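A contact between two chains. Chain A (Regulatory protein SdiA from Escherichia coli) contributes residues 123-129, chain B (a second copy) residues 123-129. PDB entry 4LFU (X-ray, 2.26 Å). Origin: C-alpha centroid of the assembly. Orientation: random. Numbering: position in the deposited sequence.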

# COMPACT_ATOMS: atom_id res chain seq x y z
N LEU A 123 2.88 -4.94 -6.82
CA LEU A 123 1.91 -4.52 -5.83
C LEU A 123 2.56 -4.27 -4.48
O LEU A 123 3.40 -5.07 -4.00
CB LEU A 123 0.84 -5.61 -5.64
CG LEU A 123 -0.32 -5.19 -4.72
CD1 LEU A 123 -1.11 -4.06 -5.37
CD2 LEU A 123 -1.24 -6.35 -4.37
N MET A 124 2.14 -3.18 -3.84
CA MET A 124 2.46 -2.98 -2.43
C MET A 124 1.46 -3.71 -1.58
O MET A 124 0.26 -3.51 -1.72
CB MET A 124 2.44 -1.51 -2.04
CG MET A 124 2.62 -1.36 -0.53
SD MET A 124 3.09 0.30 -0.08
CE MET A 124 1.56 1.21 -0.38
N LEU A 125 1.95 -4.54 -0.67
CA LEU A 125 1.09 -5.33 0.24
C LEU A 125 0.61 -4.55 1.49
O LEU A 125 1.18 -3.50 1.83
CB LEU A 125 1.78 -6.64 0.60
CG LEU A 125 2.18 -7.45 -0.63
CD1 LEU A 125 3.25 -8.47 -0.28
CD2 LEU A 125 0.98 -8.10 -1.29
N PRO A 126 -0.42 -5.07 2.20
CA PRO A 126 -0.92 -4.37 3.42
C PRO A 126 0.18 -4.13 4.47
O PRO A 126 0.08 -3.20 5.26
CB PRO A 126 -2.01 -5.30 3.97
CG PRO A 126 -2.42 -6.18 2.75
CD PRO A 126 -1.16 -6.33 1.94
N ASN A 127 1.23 -4.96 4.44
CA ASN A 127 2.35 -4.82 5.38
C ASN A 127 3.48 -3.93 4.84
O ASN A 127 4.53 -3.75 5.50
CB ASN A 127 2.87 -6.20 5.80
CG ASN A 127 3.48 -7.00 4.64
OD1 ASN A 127 3.54 -6.55 3.49
ND2 ASN A 127 3.95 -8.21 4.95
N ARG A 128 3.24 -3.34 3.66
CA ARG A 128 4.17 -2.42 2.97
C ARG A 128 5.35 -3.13 2.29
O ARG A 128 6.28 -2.48 1.81
CB ARG A 128 4.66 -1.32 3.91
CG ARG A 128 3.65 -0.26 4.24
CD ARG A 128 2.62 -0.74 5.24
NE ARG A 128 2.03 0.39 5.94
CZ ARG A 128 0.74 0.51 6.19
NH1 ARG A 128 -0.09 -0.47 5.86
NH2 ARG A 128 0.29 1.59 6.82
N ALA A 129 5.31 -4.45 2.24
CA ALA A 129 6.27 -5.18 1.42
C ALA A 129 5.93 -4.89 -0.02
O ALA A 129 4.77 -4.62 -0.34
CB ALA A 129 6.20 -6.68 1.70
N LEU B 123 -8.63 1.58 -1.54
CA LEU B 123 -7.24 1.40 -1.93
C LEU B 123 -6.29 2.09 -0.95
O LEU B 123 -6.52 3.24 -0.53
CB LEU B 123 -6.99 2.01 -3.32
CG LEU B 123 -5.59 1.73 -3.88
CD1 LEU B 123 -5.42 0.24 -4.14
CD2 LEU B 123 -5.30 2.52 -5.14
N MET B 124 -5.21 1.39 -0.62
CA MET B 124 -4.10 2.03 0.06
C MET B 124 -3.20 2.69 -0.96
O MET B 124 -2.74 2.06 -1.89
CB MET B 124 -3.26 1.03 0.85
CG MET B 124 -2.01 1.72 1.42
SD MET B 124 -1.27 0.77 2.72
CE MET B 124 -0.57 -0.63 1.82
N LEU B 125 -2.92 3.98 -0.75
CA LEU B 125 -2.06 4.76 -1.66
C LEU B 125 -0.54 4.59 -1.39
O LEU B 125 -0.14 4.11 -0.32
CB LEU B 125 -2.49 6.23 -1.64
CG LEU B 125 -3.98 6.40 -1.97
CD1 LEU B 125 -4.47 7.76 -1.50
CD2 LEU B 125 -4.24 6.20 -3.46
N PRO B 126 0.31 5.01 -2.36
CA PRO B 126 1.79 4.87 -2.15
C PRO B 126 2.28 5.58 -0.88
O PRO B 126 3.31 5.18 -0.33
CB PRO B 126 2.40 5.53 -3.41
CG PRO B 126 1.25 5.49 -4.46
CD PRO B 126 -0.02 5.64 -3.66
N ASN B 127 1.54 6.58 -0.41
CA ASN B 127 1.90 7.31 0.81
C ASN B 127 1.28 6.71 2.09
O ASN B 127 1.44 7.25 3.20
CB ASN B 127 1.57 8.80 0.66
CG ASN B 127 0.06 9.08 0.52
OD1 ASN B 127 -0.77 8.17 0.54
ND2 ASN B 127 -0.28 10.35 0.40
N ARG B 128 0.58 5.58 1.90
CA ARG B 128 -0.08 4.81 2.98
C ARG B 128 -1.39 5.44 3.47
O ARG B 128 -1.97 5.01 4.47
CB ARG B 128 0.87 4.56 4.15
CG ARG B 128 1.93 3.53 3.89
CD ARG B 128 3.05 4.06 3.02
NE ARG B 128 4.27 3.29 3.23
CZ ARG B 128 5.07 2.89 2.26
NH1 ARG B 128 4.81 3.23 1.01
NH2 ARG B 128 6.15 2.18 2.56
N ALA B 129 -1.86 6.47 2.78
CA ALA B 129 -3.21 6.98 3.04
C ALA B 129 -4.17 5.91 2.57
O ALA B 129 -3.86 5.15 1.66
CB ALA B 129 -3.45 8.29 2.31

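A small homodimer contact can be built without a single hydrogen bond across it, provided each chain first shapes its own side chains into surfaces that pack. The paired 123-129 stretches of SdiA illustrate the principle. An exact two-fold axis relates them, so each contact between unlike atoms is made twice, and a contact between like atoms lies across the axis itself. Together they bury 329 Å², nearly all of it on Met A124, Arg A128, Met B124 and Arg B128.

The framework is a type I turn from Leu A125 to Arg A128, closed by Arg A128 N donating to Leu A125 O at 2.8 Å. Asn A127, with chi1 at 65° (p), places its amide so that OD1 accepts from Ala A129 N at 3.0 Å. Its ND2 is hydrogen-bonded elsewhere in the structure, and the side chain takes no part in this contact. Leu A125, Pro A126, Asn A127 and Ala A129 all direct CA-to-CB away from the partner, whereas Met A124 and Arg A128 direct theirs toward it.

Met A124 is extended over its first two torsions (t, t), which carries the sulfur out from the strand; chi3 then turns to 71° (p) and sets the terminal methyl against the partner. Met A124 CE meets Met B124 CE at 3.6 Å, lies 3.4 Å from Leu B125 O and reaches to 4.1 Å from Pro B126 CA. An unbranched, flexible thioether suits this place, since its methyl can settle against both its symmetry mate and the backbone of the opposing turn.

Arg A128 behaves differently. Its backbone adopts a positive phi of 76°, and its side chain, with chi1 at -74° (m) and chi2 at 76° (p), bends back over its own turn instead of extending. The result is a hydrogen bond from Arg A128 NH1 to Pro A126 O, 2.8 Å long, that anchors the guanidinium within its own chain. With the group so held, Met B124 SD lies over one of its faces, 3.6 Å from Arg A128 NH1: a polarizable sulfur packs well against a flat cation.

The same bend brings the two arginines side by side across the axis. Arg A128 CG approaches Arg B128 NE at 3.7 Å, so the aliphatic part of one chain packs obliquely by the guanidinium of the other. The price is a pair of like charges, with Arg A128 NE 4.6 Å from Arg B128 NE. No salt bridge joins the stretches to offset it; what they share is van der Waals packing, with Arg A128 NH1 already bonded within its own chain.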